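Local atomic coordinates of bluetongue virus COAT protein VP7 (Bluetongue virus, PDB entry 1BVP), a protein that forms homotrimers that assemble on an inner VP3 scaffold as 260 capsomers of the viral core and probably binds a host cell surface receptor. Residues Pro138-Met143 with Asn193-Gln198; Asn200-Gln205 with Thr237-Met242; Gln147-Val152 with Ile159-Asn164; Val187-Glu192 with Gln244-Phe249; Ala206-Ser211 with Leu231-Pro236. One frame throughout, in Å; residues are numbered along the deposited sequence.

Interaction 1. Residues Pro138-Met143 with Asn193-Gln198; sequences PGRWFM and NFAMAQ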
# COMPACT_ATOMS: atom_id res chain seq x y z
N PRO A 138 11.67 -12.96 25.96
CA PRO A 138 12.21 -11.60 25.94
C PRO A 138 12.54 -11.05 27.32
O PRO A 138 11.75 -11.17 28.26
CB PRO A 138 11.10 -10.79 25.25
CG PRO A 138 9.86 -11.64 25.46
CD PRO A 138 10.35 -13.03 25.30
N GLY A 139 13.72 -10.46 27.43
CA GLY A 139 14.14 -9.83 28.67
C GLY A 139 14.57 -10.73 29.80
O GLY A 139 14.49 -10.32 30.95
N ARG A 140 14.91 -11.97 29.49
CA ARG A 140 15.39 -12.91 30.48
C ARG A 140 16.80 -13.27 30.05
O ARG A 140 17.06 -13.55 28.89
CB ARG A 140 14.52 -14.16 30.61
CG ARG A 140 15.27 -15.34 31.23
CD ARG A 140 14.36 -16.48 31.58
NE ARG A 140 13.36 -16.04 32.54
CZ ARG A 140 13.39 -16.24 33.86
NH1 ARG A 140 14.38 -16.93 34.42
NH2 ARG A 140 12.46 -15.68 34.61
N TRP A 141 17.70 -13.14 31.02
CA TRP A 141 19.11 -13.40 30.87
C TRP A 141 19.39 -14.80 30.37
O TRP A 141 18.70 -15.78 30.70
CB TRP A 141 19.76 -13.19 32.23
CG TRP A 141 21.22 -13.50 32.26
CD1 TRP A 141 21.80 -14.73 32.49
CD2 TRP A 141 22.30 -12.57 32.04
NE1 TRP A 141 23.18 -14.62 32.40
CE2 TRP A 141 23.51 -13.31 32.14
CE3 TRP A 141 22.36 -11.20 31.76
CZ2 TRP A 141 24.76 -12.72 31.97
CZ3 TRP A 141 23.60 -10.60 31.59
CH2 TRP A 141 24.79 -11.37 31.70
N PHE A 142 20.40 -14.90 29.53
CA PHE A 142 20.81 -16.20 29.00
C PHE A 142 22.18 -16.08 28.38
O PHE A 142 22.42 -15.28 27.46
CB PHE A 142 19.81 -16.77 28.01
CG PHE A 142 20.23 -18.07 27.44
CD1 PHE A 142 21.17 -18.13 26.42
CD2 PHE A 142 19.68 -19.26 27.93
CE1 PHE A 142 21.58 -19.37 25.89
CE2 PHE A 142 20.07 -20.50 27.41
CZ PHE A 142 21.03 -20.56 26.39
N MET A 143 23.10 -16.83 28.98
CA MET A 143 24.48 -16.84 28.57
C MET A 143 24.90 -18.26 28.24
O MET A 143 24.63 -19.18 29.01
CB MET A 143 25.34 -16.29 29.68
CG MET A 143 26.79 -16.21 29.31
SD MET A 143 27.16 -14.75 28.39
CE MET A 143 26.52 -13.46 29.44
N ASN A 193 15.10 -3.33 32.78
CA ASN A 193 14.71 -4.24 33.86
C ASN A 193 14.55 -5.60 33.26
O ASN A 193 13.66 -5.79 32.44
CB ASN A 193 13.36 -3.80 34.44
CG ASN A 193 13.04 -4.44 35.79
OD1 ASN A 193 11.95 -4.97 36.00
ND2 ASN A 193 13.95 -4.28 36.74
N PHE A 194 15.44 -6.54 33.60
CA PHE A 194 15.36 -7.90 33.07
C PHE A 194 15.41 -8.98 34.16
O PHE A 194 15.72 -8.71 35.30
CB PHE A 194 16.48 -8.14 32.05
CG PHE A 194 17.87 -7.95 32.61
CD1 PHE A 194 18.42 -6.68 32.74
CD2 PHE A 194 18.68 -9.06 32.90
CE1 PHE A 194 19.75 -6.50 33.15
CE2 PHE A 194 20.01 -8.90 33.31
CZ PHE A 194 20.55 -7.62 33.43
N ALA A 195 15.11 -10.20 33.78
CA ALA A 195 15.09 -11.32 34.68
C ALA A 195 16.40 -12.06 34.64
O ALA A 195 16.91 -12.34 33.55
CB ALA A 195 13.97 -12.28 34.31
N MET A 196 16.93 -12.37 35.83
CA MET A 196 18.17 -13.13 35.94
C MET A 196 17.76 -14.60 35.83
O MET A 196 16.57 -14.91 35.97
CB MET A 196 18.85 -12.80 37.24
CG MET A 196 19.60 -11.48 37.21
SD MET A 196 21.12 -11.55 36.14
CE MET A 196 21.43 -13.46 35.94
N ALA A 197 18.69 -15.51 35.56
CA ALA A 197 18.31 -16.93 35.41
C ALA A 197 17.44 -17.47 36.55
O ALA A 197 16.57 -18.34 36.37
CB ALA A 197 19.55 -17.79 35.22
N GLN A 198 17.71 -16.96 37.74
CA GLN A 198 16.98 -17.33 38.93
C GLN A 198 15.58 -16.73 38.98
O GLN A 198 14.71 -17.28 39.59
CB GLN A 198 17.79 -17.01 40.18
CG GLN A 198 18.65 -18.19 40.62
CD GLN A 198 17.86 -19.54 40.58
OE1 GLN A 198 16.75 -19.65 41.15
NE2 GLN A 198 18.41 -20.53 39.88
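Two nearly straight backbone bonds hold the loop 138-143 against the end of strand 183-195 and make a single bridge between Arg140 and Ala195. Ala195 N gives its hydrogen to Gly139 O at 2.9 Å, in the carbonyl plane, and Trp141 N reaches Ala195 O at 2.8 Å, nearly along the C=O axis (172°). The densest packing surrounds the indole. With CG anti to its backbone N (chi1 176°), Trp141 lies alongside Met196, whose chain bends at both chi2 and chi3 so that CE sits over one face, 3.8 Å from the centroid of the five-membered ring of Trp141. The sulfur follows obliquely, giving a Met-aromatic contact. Phe194, its CG in the crowded position between N and the carbonyl carbon, runs beside the indole and brings CE2 to 3.6 Å from Trp141 CE3.

The Arg140 side is a buried, polar flank shared with neighbouring subunits. Ala195 CB lies over one face of the guanidinium, 3.7 Å from NH2 of Arg140, but the charged end works mainly elsewhere: NE bonds to Gln137, and NH1 to Ser201 and Gly199 of a neighbouring subunit. The contact loosens only at partly exposed Ala197, beyond which exposed Gln198 turns away. The arrangement is that of a loop bridged to a strand end in the upper beta domain of VP7, at the trimer interface, where the sheet continues into a neighbouring subunit.

Interaction 2. Residues Asn200-Gln205 with Thr237-Met242; sequences NSQQTQ and TQQNAM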
# COMPACT_ATOMS: atom_id res chain seq x y z
N ASN A 200 15.05 -13.21 39.55
CA ASN A 200 15.05 -11.89 40.17
C ASN A 200 15.41 -10.80 39.16
O ASN A 200 16.21 -11.03 38.23
CB ASN A 200 16.03 -11.89 41.37
CG ASN A 200 17.45 -12.22 40.95
OD1 ASN A 200 18.34 -11.35 41.01
ND2 ASN A 200 17.68 -13.46 40.47
N SER A 201 14.84 -9.62 39.36
CA SER A 201 15.10 -8.49 38.49
C SER A 201 16.51 -7.95 38.61
O SER A 201 17.12 -7.98 39.66
CB SER A 201 14.12 -7.37 38.80
OG SER A 201 12.79 -7.83 38.65
N GLN A 202 16.99 -7.36 37.53
CA GLN A 202 18.31 -6.76 37.47
C GLN A 202 18.18 -5.54 36.53
O GLN A 202 17.29 -5.50 35.67
CB GLN A 202 19.30 -7.80 36.95
CG GLN A 202 20.73 -7.31 36.87
CD GLN A 202 21.49 -7.52 38.15
OE1 GLN A 202 21.01 -8.18 39.08
NE2 GLN A 202 22.69 -6.95 38.22
N GLN A 203 19.01 -4.53 36.74
CA GLN A 203 18.98 -3.32 35.92
C GLN A 203 20.19 -3.25 35.01
O GLN A 203 21.25 -3.82 35.33
CB GLN A 203 19.07 -2.08 36.79
CG GLN A 203 17.89 -1.19 36.75
CD GLN A 203 16.84 -1.65 37.71
OE1 GLN A 203 16.43 -2.82 37.71
NE2 GLN A 203 16.42 -0.74 38.59
N THR A 204 20.05 -2.53 33.91
CA THR A 204 21.17 -2.31 33.01
C THR A 204 21.61 -0.88 33.29
O THR A 204 20.78 0.04 33.26
CB THR A 204 20.78 -2.53 31.54
OG1 THR A 204 20.47 -3.92 31.33
CG2 THR A 204 21.95 -2.16 30.63
N GLN A 205 22.87 -0.72 33.69
CA GLN A 205 23.41 0.61 34.01
C GLN A 205 23.69 1.36 32.71
O GLN A 205 24.03 0.73 31.70
CB GLN A 205 24.74 0.52 34.80
CG GLN A 205 24.71 -0.13 36.19
CD GLN A 205 23.60 0.42 37.07
OE1 GLN A 205 22.71 -0.32 37.53
NE2 GLN A 205 23.61 1.74 37.27
N THR A 237 30.38 -1.39 32.13
CA THR A 237 29.75 -1.42 33.42
C THR A 237 30.21 -2.58 34.30
O THR A 237 30.74 -3.61 33.81
CB THR A 237 28.24 -1.36 33.14
OG1 THR A 237 27.81 -0.02 33.30
CG2 THR A 237 27.40 -2.38 33.91
N GLN A 238 30.07 -2.39 35.62
CA GLN A 238 30.48 -3.41 36.59
C GLN A 238 29.38 -4.37 37.02
O GLN A 238 29.52 -5.09 38.00
CB GLN A 238 31.16 -2.75 37.81
CG GLN A 238 32.61 -2.28 37.53
CD GLN A 238 33.48 -3.38 36.84
OE1 GLN A 238 33.90 -4.34 37.49
NE2 GLN A 238 33.72 -3.23 35.53
N GLN A 239 28.33 -4.46 36.21
CA GLN A 239 27.18 -5.31 36.45
C GLN A 239 26.75 -5.94 35.14
O GLN A 239 27.16 -5.48 34.07
CB GLN A 239 26.01 -4.46 36.91
CG GLN A 239 26.03 -4.00 38.33
CD GLN A 239 24.66 -3.51 38.72
OE1 GLN A 239 23.68 -4.26 38.66
NE2 GLN A 239 24.56 -2.24 39.06
N ASN A 240 25.89 -6.96 35.21
CA ASN A 240 25.39 -7.58 33.98
C ASN A 240 24.50 -6.56 33.25
O ASN A 240 23.85 -5.69 33.88
CB ASN A 240 24.52 -8.80 34.26
CG ASN A 240 25.16 -9.75 35.19
OD1 ASN A 240 24.86 -9.74 36.37
ND2 ASN A 240 26.06 -10.58 34.68
N ALA A 241 24.47 -6.69 31.93
CA ALA A 241 23.69 -5.81 31.08
C ALA A 241 22.97 -6.58 29.99
O ALA A 241 23.38 -7.70 29.62
CB ALA A 241 24.59 -4.75 30.45
N MET A 242 21.86 -6.02 29.52
CA MET A 242 21.10 -6.60 28.41
C MET A 242 20.71 -5.51 27.41
O MET A 242 20.31 -4.40 27.82
CB MET A 242 19.86 -7.30 28.90
CG MET A 242 20.14 -8.69 29.29
SD MET A 242 18.67 -9.62 29.55
CE MET A 242 18.63 -10.56 27.96
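Gln205 leads along the outer side of this contact. Its CB stands 3.5 Å from Thr237 OG1 and also touches the methyl CG2 of that threonine. CG is anti to the carbonyl carbon, and a bend at chi2 (-50°) turns the chain toward Gln239, so that Gln205 CG lies 3.6 Å from Gln239 NE2. At the tip, Gln205 OE1 comes to 3.1 Å from the same Gln239 NE2, the two amide planes lying only 25° apart. Gln239 reaches this point with its chain extended beyond CG. Its other amide atom, OE1, approaches Gln202 NE2 at 2.9 Å, but those two amides are almost perpendicular (86°) and the direction is too poor for a hydrogen bond. The three glutamine amides thus gather at the partly exposed side of the contact.

Deeper in, Thr204 provides a firmer link. Its OG1, anti to the carbonyl carbon, accepts from Met242 N at 3.1 Å, and the same hydroxyl also bonds to Ile191 O. Its CG2, anti to the backbone N, packs 3.7 Å from Ala241 CB. The buried hydroxyl therefore spans two backbones, which also pair directly close by through Ile191 N and Met242 O. Such a threonine, bridging a backbone carbonyl and a backbone N-H, is here a side-chain link between paired strands 183-195 and 241-252, close to the corner at which strand 183-195 turns to pair with 201-203.

Interaction 3. Residues Gln147-Val152 with Ile159-Asn164; sequences QAVTAV and IQVSLN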
# COMPACT_ATOMS: atom_id res chain seq x y z
N GLN A 147 30.93 -18.29 27.27
CA GLN A 147 30.99 -17.01 26.59
C GLN A 147 30.69 -15.86 27.56
O GLN A 147 30.17 -16.09 28.65
CB GLN A 147 30.00 -17.00 25.44
CG GLN A 147 30.31 -17.95 24.31
CD GLN A 147 29.15 -18.05 23.32
OE1 GLN A 147 28.96 -19.09 22.67
NE2 GLN A 147 28.36 -16.98 23.20
N ALA A 148 31.11 -14.65 27.21
CA ALA A 148 30.85 -13.48 28.06
C ALA A 148 29.70 -12.63 27.52
O ALA A 148 29.22 -11.73 28.21
CB ALA A 148 32.10 -12.63 28.20
N VAL A 149 29.42 -12.80 26.22
CA VAL A 149 28.30 -12.12 25.57
C VAL A 149 27.58 -13.19 24.77
O VAL A 149 28.22 -14.07 24.19
CB VAL A 149 28.71 -10.88 24.67
CG1 VAL A 149 30.11 -10.42 24.96
CG2 VAL A 149 28.49 -11.14 23.20
N THR A 150 26.25 -13.20 24.89
CA THR A 150 25.40 -14.14 24.17
C THR A 150 24.18 -13.42 23.58
O THR A 150 23.40 -12.78 24.32
CB THR A 150 24.96 -15.30 25.05
OG1 THR A 150 26.11 -16.08 25.41
CG2 THR A 150 24.00 -16.22 24.31
N ALA A 151 24.10 -13.48 22.24
CA ALA A 151 23.03 -12.88 21.44
C ALA A 151 22.04 -13.99 21.14
O ALA A 151 22.41 -15.09 20.73
CB ALA A 151 23.57 -12.34 20.15
N VAL A 152 20.77 -13.66 21.21
CA VAL A 152 19.78 -14.69 21.00
C VAL A 152 18.50 -14.03 20.38
O VAL A 152 18.27 -12.83 20.59
CB VAL A 152 19.59 -15.35 22.42
CG1 VAL A 152 18.30 -14.96 23.08
CG2 VAL A 152 19.81 -16.78 22.36
N ILE A 159 16.34 -9.29 18.55
CA ILE A 159 17.35 -10.07 19.24
C ILE A 159 17.70 -9.31 20.52
O ILE A 159 17.45 -8.08 20.64
CB ILE A 159 18.66 -10.31 18.43
CG1 ILE A 159 19.50 -9.05 18.38
CG2 ILE A 159 18.36 -10.88 17.06
CD1 ILE A 159 20.95 -9.35 18.16
N GLN A 160 18.23 -10.04 21.50
CA GLN A 160 18.67 -9.44 22.78
C GLN A 160 20.02 -10.06 23.04
O GLN A 160 20.29 -11.19 22.58
CB GLN A 160 17.72 -9.71 23.95
CG GLN A 160 17.45 -11.18 24.18
CD GLN A 160 16.24 -11.41 25.05
OE1 GLN A 160 15.50 -10.49 25.36
NE2 GLN A 160 16.01 -12.65 25.42
N VAL A 161 20.89 -9.27 23.64
CA VAL A 161 22.25 -9.69 23.95
C VAL A 161 22.46 -9.52 25.46
O VAL A 161 22.09 -8.46 26.03
CB VAL A 161 23.29 -8.77 23.23
CG1 VAL A 161 24.65 -9.38 23.24
CG2 VAL A 161 22.86 -8.48 21.84
N SER A 162 22.99 -10.57 26.10
CA SER A 162 23.32 -10.57 27.54
C SER A 162 24.82 -10.32 27.62
O SER A 162 25.61 -11.01 26.96
CB SER A 162 23.06 -11.93 28.18
OG SER A 162 21.72 -12.35 28.08
N LEU A 163 25.23 -9.33 28.40
CA LEU A 163 26.66 -9.03 28.55
C LEU A 163 27.12 -9.17 30.03
O LEU A 163 26.48 -8.59 30.94
CB LEU A 163 26.96 -7.58 28.14
CG LEU A 163 26.82 -6.87 26.79
CD1 LEU A 163 27.80 -7.44 25.81
CD2 LEU A 163 25.41 -6.97 26.30
N ASN A 164 28.20 -9.91 30.26
CA ASN A 164 28.79 -10.02 31.62
C ASN A 164 29.43 -8.65 31.92
O ASN A 164 29.69 -7.85 30.99
CB ASN A 164 29.88 -11.10 31.69
CG ASN A 164 29.31 -12.49 31.98
OD1 ASN A 164 28.34 -12.64 32.72
ND2 ASN A 164 29.94 -13.50 31.41
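A CG in the crowded position between backbone N and carbonyl carbon (chi1 56°), followed by an extended chain, lays Gln160 alongside Val152, whose CG1 is 4.0 Å from Gln160 CG. The amide beyond is fixed from elsewhere, OE1 by Gly139 N and NE2 by Gln137 O. Leu163, with CG anti to the carbonyl carbon (chi1 -63°) and chi2 at -67°, brings CD1 to 3.7 Å from Val149 CB.

Five backbone bonds join the strands. Thr150 and Ser162 exchange a pair: Ser162 N reaches Thr150 O at 2.9 Å from above the carbonyl plane, whereas Thr150 N meets Ser162 O in plane at 3.1 Å. Val152 and Gln160 form the second reciprocal pair, both bonds running nearly along their C=O axes, and Asn164 N to Ala148 O (2.9 Å) closes the open end.

Side chains alternate. Val149, Ala151, Val161 and Leu163 make an apolar face; Thr150, Val152, Gln160 and Ser162 lie on the other, where Ser162 OG bonds to Phe142 O and Thr150 OG1 to Arg144 N, tying down the preceding loop. This is a classic antiparallel beta hairpin, strand 149-155 with strand 158-163, built into the larger sheet through strand 241-252.

Interaction 4. Residues Val187-Glu192 with Gln244-Phe249; sequences VWRRIE and QIQVVF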
# COMPACT_ATOMS: atom_id res chain seq x y z
N VAL A 187 17.56 -0.52 15.47
CA VAL A 187 17.48 0.43 16.58
C VAL A 187 17.74 -0.41 17.82
O VAL A 187 17.25 -1.55 17.90
CB VAL A 187 16.24 1.41 16.66
CG1 VAL A 187 15.24 1.14 15.60
CG2 VAL A 187 15.67 1.46 18.06
N TRP A 188 18.70 0.02 18.64
CA TRP A 188 19.06 -0.73 19.87
C TRP A 188 18.66 -0.01 21.13
O TRP A 188 18.65 1.23 21.19
CB TRP A 188 20.56 -1.12 19.92
CG TRP A 188 21.52 -0.01 20.29
CD1 TRP A 188 22.15 0.87 19.45
CD2 TRP A 188 21.94 0.36 21.62
NE1 TRP A 188 22.91 1.77 20.16
CE2 TRP A 188 22.80 1.48 21.49
CE3 TRP A 188 21.69 -0.16 22.90
CZ2 TRP A 188 23.40 2.10 22.60
CZ3 TRP A 188 22.29 0.44 23.99
CH2 TRP A 188 23.13 1.57 23.83
N ARG A 189 18.24 -0.78 22.11
CA ARG A 189 17.82 -0.21 23.38
C ARG A 189 18.45 -0.97 24.56
O ARG A 189 18.87 -2.14 24.44
CB ARG A 189 16.30 -0.33 23.47
CG ARG A 189 15.56 0.36 22.39
CD ARG A 189 14.08 0.12 22.50
NE ARG A 189 13.34 0.67 21.36
CZ ARG A 189 13.08 0.01 20.23
NH1 ARG A 189 13.48 -1.25 20.07
NH2 ARG A 189 12.41 0.59 19.24
N ARG A 190 18.58 -0.27 25.67
CA ARG A 190 19.06 -0.89 26.91
C ARG A 190 17.81 -1.53 27.52
O ARG A 190 16.75 -0.88 27.56
CB ARG A 190 19.55 0.18 27.91
CG ARG A 190 21.02 0.47 27.81
CD ARG A 190 21.43 1.64 28.69
NE ARG A 190 21.12 2.94 28.09
CZ ARG A 190 20.21 3.77 28.59
NH1 ARG A 190 19.53 3.43 29.70
NH2 ARG A 190 19.94 4.92 27.96
N ILE A 191 17.89 -2.81 27.90
CA ILE A 191 16.73 -3.44 28.57
C ILE A 191 16.94 -3.04 30.05
O ILE A 191 17.80 -3.58 30.75
CB ILE A 191 16.71 -4.97 28.44
CG1 ILE A 191 16.73 -5.37 26.96
CG2 ILE A 191 15.44 -5.52 29.10
CD1 ILE A 191 16.75 -6.88 26.73
N GLU A 192 16.20 -2.02 30.47
CA GLU A 192 16.30 -1.42 31.79
C GLU A 192 15.96 -2.33 32.97
O GLU A 192 16.50 -2.12 34.05
CB GLU A 192 15.43 -0.16 31.83
CG GLU A 192 15.86 0.90 32.82
CD GLU A 192 17.34 1.22 32.73
OE1 GLU A 192 17.93 1.22 31.62
OE2 GLU A 192 17.93 1.49 33.80
N GLN A 244 18.52 -4.77 23.66
CA GLN A 244 17.70 -5.35 22.58
C GLN A 244 18.04 -4.64 21.30
O GLN A 244 18.40 -3.45 21.31
CB GLN A 244 16.20 -5.30 22.80
CG GLN A 244 15.53 -4.04 22.43
CD GLN A 244 14.03 -4.17 22.59
OE1 GLN A 244 13.55 -5.26 22.87
NE2 GLN A 244 13.29 -3.07 22.43
N ILE A 245 18.10 -5.41 20.23
CA ILE A 245 18.38 -4.85 18.91
C ILE A 245 17.24 -5.27 18.01
O ILE A 245 16.97 -6.47 17.84
CB ILE A 245 19.68 -5.34 18.33
CG1 ILE A 245 20.85 -4.85 19.20
CG2 ILE A 245 19.82 -4.81 16.94
CD1 ILE A 245 22.18 -5.48 18.81
N GLN A 246 16.50 -4.26 17.57
CA GLN A 246 15.33 -4.45 16.71
C GLN A 246 15.61 -4.18 15.23
O GLN A 246 16.22 -3.16 14.90
CB GLN A 246 14.26 -3.46 17.10
CG GLN A 246 13.00 -3.66 16.35
CD GLN A 246 11.98 -2.57 16.63
OE1 GLN A 246 12.22 -1.67 17.46
NE2 GLN A 246 10.85 -2.62 15.94
N VAL A 247 15.18 -5.11 14.37
CA VAL A 247 15.29 -4.91 12.92
C VAL A 247 13.95 -4.27 12.53
O VAL A 247 12.93 -4.98 12.34
CB VAL A 247 15.52 -6.22 12.12
CG1 VAL A 247 15.42 -5.94 10.65
CG2 VAL A 247 16.89 -6.78 12.41
N VAL A 248 13.93 -2.94 12.46
CA VAL A 248 12.71 -2.23 12.13
C VAL A 248 12.17 -2.54 10.72
O VAL A 248 10.96 -2.64 10.53
CB VAL A 248 12.77 -0.74 12.52
CG1 VAL A 248 14.15 -0.27 12.54
CG2 VAL A 248 11.91 0.07 11.62
N PHE A 249 13.08 -2.76 9.77
CA PHE A 249 12.74 -3.21 8.41
C PHE A 249 14.04 -3.39 7.67
O PHE A 249 15.07 -2.86 8.07
CB PHE A 249 11.82 -2.26 7.64
CG PHE A 249 12.43 -0.94 7.29
CD1 PHE A 249 12.34 0.14 8.16
CD2 PHE A 249 13.11 -0.78 6.09
CE1 PHE A 249 12.93 1.37 7.84
CE2 PHE A 249 13.70 0.46 5.77
CZ PHE A 249 13.61 1.53 6.65
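The guanidinium of Arg189 has Val187 CG2 over one face, 3.6 Å above the plane, and the amide oxygen of Gln246 at its edge. The grip is end-on: NH1 and NH2 both donate to Gln246 OE1, each at 2.9 Å. NH1 comes in on a lone pair and NH2 nearly along the C=O axis, with the oxygen almost in the guanidinium plane and the two flat groups 35° apart. An extended chain from CG to NE carries Arg189 to this point. Beside it, pointing the same way, runs Gln244, its amide turned 76° to the guanidinium.

Underneath, strands 183-195 and 241-252 pair antiparallel. Arg189 N to Gln244 O and Gln244 N to Arg189 O, both 2.8 Å, make one reciprocal pair, and Val187 with Gln246 makes another. Between them Trp188 and Ile245 project from the reverse face, where Trp188 CB meets Ile245 CG1 at 3.8 Å. The indole leads away, its NE1 bonded to Met217 O. Farther along, Val187 CG1 touches Val248 CG1 at 3.5 Å.

A neighbouring subunit completes the arginine's surroundings: its Leu130 O bonds to NH2 and its Thr132 OG1 to NE, and nearby Arg190 and Ile191 pair with a strand of that chain. The buried charge is thus shared among neutral oxygens from two subunits, and would be expected to polarise the Gln246 carbonyl.

Interaction 5. Residues Ala206-Ser211 with Leu231-Pro236; sequences AGVTVS and LHVHNP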
# COMPACT_ATOMS: atom_id res chain seq x y z
N ALA A 206 23.58 2.68 32.72
CA ALA A 206 23.91 3.43 31.51
C ALA A 206 25.41 3.26 31.27
O ALA A 206 26.17 3.07 32.21
CB ALA A 206 23.56 4.91 31.68
N GLY A 207 25.84 3.29 30.02
CA GLY A 207 27.27 3.16 29.78
C GLY A 207 27.56 2.13 28.73
O GLY A 207 28.67 2.09 28.19
N VAL A 208 26.58 1.27 28.46
CA VAL A 208 26.71 0.23 27.45
C VAL A 208 26.77 0.91 26.10
O VAL A 208 26.11 1.95 25.89
CB VAL A 208 25.49 -0.70 27.44
CG1 VAL A 208 25.74 -1.87 26.52
CG2 VAL A 208 25.19 -1.18 28.83
N THR A 209 27.56 0.36 25.19
CA THR A 209 27.67 0.93 23.86
C THR A 209 27.53 -0.11 22.76
O THR A 209 27.81 -1.30 22.96
CB THR A 209 29.01 1.68 23.63
OG1 THR A 209 30.11 0.75 23.62
CG2 THR A 209 29.21 2.74 24.67
N VAL A 210 27.02 0.35 21.62
CA VAL A 210 26.86 -0.45 20.40
C VAL A 210 27.58 0.37 19.33
O VAL A 210 27.48 1.60 19.29
CB VAL A 210 25.36 -0.65 20.02
CG1 VAL A 210 25.27 -1.46 18.74
CG2 VAL A 210 24.62 -1.38 21.12
N SER A 211 28.41 -0.28 18.53
CA SER A 211 29.11 0.43 17.49
C SER A 211 29.01 -0.38 16.21
O SER A 211 28.94 -1.63 16.24
CB SER A 211 30.57 0.67 17.89
OG SER A 211 31.34 -0.52 17.75
N LEU A 231 29.21 -5.46 14.23
CA LEU A 231 28.20 -4.97 15.16
C LEU A 231 28.78 -5.33 16.52
O LEU A 231 28.67 -6.47 16.99
CB LEU A 231 26.92 -5.74 14.91
CG LEU A 231 25.66 -5.06 15.37
CD1 LEU A 231 25.69 -3.64 14.91
CD2 LEU A 231 24.53 -5.79 14.73
N HIS A 232 29.38 -4.33 17.15
CA HIS A 232 30.09 -4.52 18.40
C HIS A 232 29.44 -3.97 19.67
O HIS A 232 29.26 -2.76 19.82
CB HIS A 232 31.47 -3.92 18.21
CG HIS A 232 32.45 -4.26 19.29
ND1 HIS A 232 33.05 -5.50 19.40
CD2 HIS A 232 32.95 -3.50 20.30
CE1 HIS A 232 33.89 -5.49 20.42
NE2 HIS A 232 33.85 -4.29 20.98
N VAL A 233 29.11 -4.86 20.60
CA VAL A 233 28.51 -4.44 21.86
C VAL A 233 29.57 -4.44 22.97
O VAL A 233 30.42 -5.34 23.04
CB VAL A 233 27.35 -5.35 22.28
CG1 VAL A 233 26.46 -4.58 23.25
CG2 VAL A 233 26.55 -5.82 21.06
N HIS A 234 29.55 -3.41 23.81
CA HIS A 234 30.51 -3.28 24.90
C HIS A 234 29.83 -2.83 26.20
O HIS A 234 29.11 -1.81 26.23
CB HIS A 234 31.59 -2.27 24.50
CG HIS A 234 32.59 -1.98 25.58
ND1 HIS A 234 33.07 -2.94 26.44
CD2 HIS A 234 33.20 -0.82 25.94
CE1 HIS A 234 33.94 -2.39 27.29
NE2 HIS A 234 34.03 -1.11 27.00
N ASN A 235 30.02 -3.63 27.25
CA ASN A 235 29.49 -3.34 28.59
C ASN A 235 30.65 -2.90 29.49
O ASN A 235 31.35 -3.74 30.04
CB ASN A 235 28.88 -4.59 29.20
CG ASN A 235 28.32 -4.35 30.58
OD1 ASN A 235 28.17 -3.19 30.99
ND2 ASN A 235 28.02 -5.42 31.32
N PRO A 236 30.93 -1.59 29.58
CA PRO A 236 32.04 -1.12 30.42
C PRO A 236 31.65 -1.09 31.90
O PRO A 236 32.44 -0.75 32.77
CB PRO A 236 32.26 0.29 29.89
CG PRO A 236 30.89 0.74 29.62
CD PRO A 236 30.29 -0.46 28.90
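Strands 209-212 and 231-234 are the inner pair of a four-stranded antiparallel sheet, with 215-217 and 168-170 outside them, in the upper beta domain of VP7. Two reciprocal sets of backbone bonds unite them. Thr209 N to His234 O and His234 N to Thr209 O are both 2.9 Å long, and Ser211 and His232 repeat the pattern, all four bonds lying in their carbonyl planes. Val210 and Val233 form the non-hydrogen-bonded pair between.

The faces differ sharply. On one, Val210 CG2 packs 4.3 Å from Val233 CG1, and Val208 CG1, anti to its backbone N, approaches that same Val233 CG1. Val233 continues onto Leu163, and Val208 onto Ala241 and Val243, so this side faces the other sheet. On the opposite face two hydroxyls lie beside two histidines. Thr209 OG1, in the crowded position (chi1 67°), sits at the edge of the His234 ring, 3.5 Å from His234 CB. Ser211 OG, also crowded, is 3.4 Å from His232 CB. Both imidazoles extend with CG anti to the backbone N.

At the loop end Gly207, with a positive phi of 131° that would jam a side chain against the preceding carbonyl, lets its own O rest against the Pro236 ring. Chemically the pair is amphipathic: valines join the two sheets, while the partly exposed side carries ionisable rings. His232 ND1 bonds to Asp170 OD1, a neighbour whose charge would tend to favour the protonated imidazole.

Overall arrangement
Following the chain, 138-143 opens interaction 1, and interaction 3 then forms and closes as a short hairpin before interaction 1 is complete. Strand 183-195 carries 187-192, which opens interaction 4, and directly afterwards 193-198, which closes interaction 1, so these two cross. Segments 200-205 and 206-211 follow, opening interactions 2 and 5. The return closes them in reverse order: 231-236, 237-242, then 244-249, placing interaction 5 within interaction 2 and both within interaction 4. Interactions 1 to 4 all reach the seven-stranded sheet, whereas interaction 5 belongs to the four-stranded one, joined through Asn164 O to Asn235 ND2 and Trp188 against Val210. Interactions 1, 2 and 4 also meet neighbouring subunits.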